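Local structure of double-stranded RNA-binding protein 1 (Arabidopsis thaliana, 3ADG) at residues A[21-26]-A[58-63]; A[37-40]-A[45-48]. The protein binds double-stranded RNA, here through the first of its dsRNA-binding domains, and assists DICER-LIKE 1 in the accurate processing of primary microRNA transcripts in the nucleus. One frame throughout, in Å; residues are numbered along the deposited sequence.

Contact 1 of 2, residues A[21-26]-A[58-63]; sequences PVYEIV and AAEQSA
Tyr23 on strand 22-28 and Glu60 on helix 56-71 carry this contact, the phenol lying obliquely across the length of the glutamate. Followed outward from the helix, Glu60 meets the tyrosine with nearly every atom. Its CB packs against Tyr23 CD2 at 3.7 Å. With CG anti to the carbonyl carbon (chi1 -68°), the chain sets off toward the strand, and CG touches the same CD2 and, slightly farther off, Tyr23 CG. From there the chain runs on extended, which carries CD and the carboxylate past the ring to its root on the strand: CD sits 4.0 Å from Tyr23 CB, and OE2 closes to 3.6 Å from that CB. The carboxylate plane is turned 43° from the ring plane. OE2 also reaches Ile25, two residues on, whose CD1 swings in to 3.2 Å, with CG1 a little farther off. This is the helix-on-sheet packing of the alpha-beta-beta-beta-alpha dsRNA-binding fold, in which the C-terminal helix lies across one face of the three-stranded antiparallel sheet; here the axes of the short strand and helix segments pass 9.2 Å apart at 129°. The other oxygen of Glu60, OE1, forms salt bridges with Lys6 of helix 5-15 and Arg56 of its own helix, an arrangement that would favour the charged carboxylate. Lys6 also makes a cation-pi contact with the Tyr23 ring. Farther along that ring, CE2 approaches the backbone O of Glu60 at 3.5 Å, and the methyl of Ala63 stands near the ring plane at the edge, 4.5 Å from CE2. A serine in place of Tyr23 would probably leave the aliphatic part of Glu60 without its flat partner and Lys6 without its aromatic ring.

Contact 2 of 2, residues A[37-40]-A[45-48]; sequences QSTV and VRYN
The beta hairpin of strands 35-42 and 45-48 is joined here by an antiparallel hydrogen-bonded pair, Val40 with Tyr47. Val40 N donates to Tyr47 O at 2.9 Å, and Tyr47 N returns a straighter bond to Val40 O at 2.8 Å (163° at the hydrogen). The neighbouring Thr39 and Asn48 form a non-hydrogen-bonded pair, with a CA-H...O contact from Thr39 CA to Tyr47 O at 3.3 Å. On the Val40 and Tyr47 face, Val40 CG1 packs 3.8 Å from Tyr47 CB, while Val40 O stands near the plane of the tyrosine ring at its edge. On the other face, Thr39 and Asn48 run side by side. With OG1 beside the backbone N (chi1 -59°), the methyl CG2 of Thr39 is turned to Arg46 and lies over one face of its guanidinium, 3.5 Å from NH2 and offset toward the rim. A bend at chi3 (54°) folds the arginine back over this methyl, and its NH2 forms a salt bridge with Glu24 across the sheet. Strand 35-42 is the middle strand, bonded through Gln37 and Thr39 to Val26 and Glu24 of strand 22-28, while Tyr47 rests on Ala67 and Leu71 of helix 56-71.

Overall arrangement
The two contacts have centres about 6 Å apart and share one three-stranded antiparallel sheet. Along the chain, strand 22-28 of contact 1 comes first, both hairpin strands of contact 2 follow, and helix 56-71 closes contact 1 last. The contacts touch directly where the neighbouring strands 22-28 and 35-42 bring them together: Val40 CG2 packs against Tyr23 CE2 and Pro21 CB. Contact 2 joins the edge strand 45-48 to the middle strand, while contact 1 packs helix 56-71 against the other edge strand, 22-28; Ser38 and Tyr47 of contact 2 touch the same helix. Together they link sheet and C-terminal helix in one compact dsRNA-binding domain.

Contact 1 of 2, residues A[21-26]-A[58-63]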
loop_
_atom_site.group_PDB
_atom_site.type_symbol
_atom_site.label_atom_id
_atom_site.label_comp_id
_atom_site.label_asym_id
_atom_site.label_seq_id
_atom_site.Cartn_x
_atom_site.Cartn_y
_atom_site.Cartn_z
ATOM N N PRO A 21 6.405 6.194 -3.371
ATOM C CA PRO A 21 5.997 4.783 -3.326
ATOM C C PRO A 21 5.089 4.496 -4.498
ATOM O O PRO A 21 4.239 5.326 -4.839
ATOM C CB PRO A 21 5.184 4.668 -2.022
ATOM C CG PRO A 21 5.644 5.799 -1.154
ATOM C CD PRO A 21 6.099 6.906 -2.110
ATOM N N VAL A 22 5.283 3.341 -5.128
ATOM C CA VAL A 22 4.374 2.881 -6.157
ATOM C C VAL A 22 3.548 1.675 -5.647
ATOM O O VAL A 22 4.030 0.872 -4.875
ATOM C CB VAL A 22 5.096 2.514 -7.475
ATOM C CG1 VAL A 22 5.971 1.268 -7.346
ATOM C CG2 VAL A 22 4.082 2.266 -8.531
ATOM N N TYR A 23 2.327 1.562 -6.153
ATOM C CA TYR A 23 1.387 0.552 -5.733
ATOM C C TYR A 23 1.059 -0.406 -6.875
ATOM O O TYR A 23 0.688 0.021 -7.978
ATOM C CB TYR A 23 0.111 1.219 -5.197
ATOM C CG TYR A 23 0.375 2.023 -3.964
ATOM C CD1 TYR A 23 0.877 3.318 -4.060
ATOM C CD2 TYR A 23 0.177 1.462 -2.688
ATOM C CE1 TYR A 23 1.152 4.069 -2.902
ATOM C CE2 TYR A 23 0.438 2.200 -1.530
ATOM C CZ TYR A 23 0.953 3.492 -1.651
ATOM O OH TYR A 23 1.249 4.221 -0.526
ATOM N N GLU A 24 1.200 -1.699 -6.603
ATOM C CA GLU A 24 0.621 -2.724 -7.465
ATOM C C GLU A 24 -0.743 -3.090 -6.858
ATOM O O GLU A 24 -0.863 -3.234 -5.633
ATOM C CB GLU A 24 1.521 -3.956 -7.519
ATOM C CG GLU A 24 2.830 -3.800 -8.269
ATOM C CD GLU A 24 3.764 -4.967 -7.997
ATOM O OE1 GLU A 24 4.908 -4.913 -8.444
ATOM O OE2 GLU A 24 3.331 -5.931 -7.317
ATOM N N ILE A 25 -1.765 -3.160 -7.709
ATOM C CA ILE A 25 -3.127 -3.520 -7.310
ATOM C C ILE A 25 -3.449 -4.902 -7.906
ATOM O O ILE A 25 -3.344 -5.095 -9.117
ATOM C CB ILE A 25 -4.175 -2.470 -7.829
ATOM C CG1 ILE A 25 -3.847 -1.040 -7.325
ATOM C CG2 ILE A 25 -5.601 -2.883 -7.476
ATOM C CD1 ILE A 25 -4.543 0.088 -8.089
ATOM N N VAL A 26 -3.826 -5.851 -7.054
ATOM C CA VAL A 26 -4.295 -7.163 -7.485
ATOM C C VAL A 26 -5.809 -7.310 -7.241
ATOM O O VAL A 26 -6.327 -7.017 -6.151
ATOM C CB VAL A 26 -3.490 -8.334 -6.819
ATOM C CG1 VAL A 26 -4.156 -9.705 -7.090
ATOM C CG2 VAL A 26 -2.066 -8.341 -7.351
ATOM N N ALA A 58 -8.572 1.130 -0.422
ATOM C CA ALA A 58 -8.466 0.478 0.891
ATOM C C ALA A 58 -7.230 -0.468 0.981
ATOM O O ALA A 58 -6.531 -0.499 2.007
ATOM C CB ALA A 58 -9.774 -0.272 1.222
ATOM N N ALA A 59 -6.994 -1.217 -0.103
ATOM C CA ALA A 59 -5.828 -2.110 -0.200
ATOM C C ALA A 59 -4.533 -1.310 -0.133
ATOM O O ALA A 59 -3.615 -1.687 0.603
ATOM C CB ALA A 59 -5.899 -2.950 -1.493
ATOM N N GLU A 60 -4.456 -0.226 -0.914
ATOM C CA GLU A 60 -3.255 0.599 -0.972
ATOM C C GLU A 60 -2.976 1.191 0.411
ATOM O O GLU A 60 -1.830 1.160 0.882
ATOM C CB GLU A 60 -3.421 1.696 -2.022
ATOM C CG GLU A 60 -3.465 1.110 -3.438
ATOM C CD GLU A 60 -3.707 2.184 -4.505
ATOM O OE1 GLU A 60 -4.191 3.271 -4.149
ATOM O OE2 GLU A 60 -3.392 1.940 -5.686
ATOM N N GLN A 61 -4.026 1.691 1.068
ATOM C CA GLN A 61 -3.870 2.216 2.415
ATOM C C GLN A 61 -3.318 1.149 3.368
ATOM O O GLN A 61 -2.503 1.461 4.232
ATOM C CB GLN A 61 -5.159 2.790 2.944
ATOM C CG GLN A 61 -5.557 4.048 2.219
ATOM C CD GLN A 61 -4.736 5.287 2.604
ATOM O OE1 GLN A 61 -3.855 5.236 3.497
ATOM N NE2 GLN A 61 -5.027 6.417 1.918
ATOM N N SER A 62 -3.791 -0.089 3.229
ATOM C CA SER A 62 -3.340 -1.202 4.091
ATOM C C SER A 62 -1.831 -1.502 3.841
ATOM O O SER A 62 -1.067 -1.687 4.799
ATOM C CB SER A 62 -4.217 -2.430 3.849
ATOM O OG SER A 62 -3.705 -3.593 4.521
ATOM N N ALA A 63 -1.441 -1.515 2.568
ATOM C CA ALA A 63 -0.038 -1.717 2.163
ATOM C C ALA A 63 0.838 -0.610 2.798
ATOM O O ALA A 63 1.926 -0.920 3.331
ATOM C CB ALA A 63 0.105 -1.694 0.629
#

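Contact 2 of 2, residues A[37-40]-A[45-48]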
loop_
_atom_site.group_PDB
_atom_site.type_symbol
_atom_site.label_atom_id
_atom_site.label_comp_id
_atom_site.label_asym_id
_atom_site.label_seq_id
_atom_site.Cartn_x
_atom_site.Cartn_y
_atom_site.Cartn_z
ATOM N N GLN A 37 -5.981 -6.574 -3.104
ATOM C CA GLN A 37 -4.786 -6.690 -2.300
ATOM C C GLN A 37 -3.808 -5.767 -2.990
ATOM O O GLN A 37 -3.859 -5.615 -4.222
ATOM C CB GLN A 37 -4.271 -8.130 -2.327
ATOM C CG GLN A 37 -3.243 -8.441 -1.230
ATOM C CD GLN A 37 -1.769 -8.280 -1.664
ATOM O OE1 GLN A 37 -1.425 -8.356 -2.853
ATOM N NE2 GLN A 37 -0.891 -8.091 -0.678
ATOM N N SER A 38 -2.920 -5.156 -2.225
ATOM C CA SER A 38 -1.941 -4.263 -2.844
ATOM C C SER A 38 -0.545 -4.516 -2.277
ATOM O O SER A 38 -0.388 -4.907 -1.122
ATOM C CB SER A 38 -2.344 -2.791 -2.652
ATOM O OG SER A 38 -1.348 -1.926 -3.155
ATOM N N THR A 39 0.456 -4.274 -3.107
ATOM C CA THR A 39 1.837 -4.269 -2.691
ATOM C C THR A 39 2.312 -2.873 -2.972
ATOM O O THR A 39 2.067 -2.358 -4.074
ATOM C CB THR A 39 2.701 -5.277 -3.485
ATOM O OG1 THR A 39 2.179 -6.596 -3.312
ATOM C CG2 THR A 39 4.190 -5.240 -3.002
ATOM N N VAL A 40 2.911 -2.255 -1.961
ATOM C CA VAL A 40 3.610 -0.979 -2.119
ATOM C C VAL A 40 5.097 -1.261 -2.222
ATOM O O VAL A 40 5.653 -2.083 -1.454
ATOM C CB VAL A 40 3.274 0.106 -1.018
ATOM C CG1 VAL A 40 3.768 -0.297 0.363
ATOM C CG2 VAL A 40 3.841 1.505 -1.409
ATOM N N VAL A 45 11.981 -2.125 -1.678
ATOM C CA VAL A 45 11.377 -3.025 -0.698
ATOM C C VAL A 45 9.866 -3.153 -0.947
ATOM O O VAL A 45 9.171 -2.146 -1.139
ATOM C CB VAL A 45 11.609 -2.539 0.767
ATOM C CG1 VAL A 45 11.140 -3.634 1.754
ATOM C CG2 VAL A 45 13.098 -2.181 1.024
ATOM N N ARG A 46 9.371 -4.394 -0.938
ATOM C CA ARG A 46 7.950 -4.688 -1.198
ATOM C C ARG A 46 7.181 -4.963 0.094
ATOM O O ARG A 46 7.558 -5.820 0.879
ATOM C CB ARG A 46 7.813 -5.895 -2.120
ATOM C CG ARG A 46 8.495 -5.724 -3.485
ATOM C CD ARG A 46 8.410 -7.002 -4.351
ATOM N NE ARG A 46 7.033 -7.496 -4.521
ATOM C CZ ARG A 46 6.213 -7.069 -5.475
ATOM N NH1 ARG A 46 6.622 -6.119 -6.326
ATOM N NH2 ARG A 46 4.990 -7.564 -5.557
ATOM N N TYR A 47 6.071 -4.265 0.293
ATOM C CA TYR A 47 5.275 -4.469 1.523
ATOM C C TYR A 47 3.878 -4.791 1.096
ATOM O O TYR A 47 3.322 -4.068 0.276
ATOM C CB TYR A 47 5.245 -3.202 2.367
ATOM C CG TYR A 47 6.601 -2.604 2.688
ATOM C CD1 TYR A 47 7.179 -1.663 1.847
ATOM C CD2 TYR A 47 7.299 -2.985 3.846
ATOM C CE1 TYR A 47 8.418 -1.109 2.151
ATOM C CE2 TYR A 47 8.526 -2.412 4.172
ATOM C CZ TYR A 47 9.081 -1.485 3.308
ATOM O OH TYR A 47 10.279 -0.911 3.604
ATOM N N ASN A 48 3.293 -5.830 1.685
ATOM C CA ASN A 48 2.023 -6.321 1.227
ATOM C C ASN A 48 0.884 -5.941 2.165
ATOM O O ASN A 48 1.009 -6.041 3.376
ATOM C CB ASN A 48 2.102 -7.827 1.026
ATOM C CG ASN A 48 2.944 -8.180 -0.189
ATOM O OD1 ASN A 48 4.149 -8.465 -0.089
ATOM N ND2 ASN A 48 2.334 -8.096 -1.341
#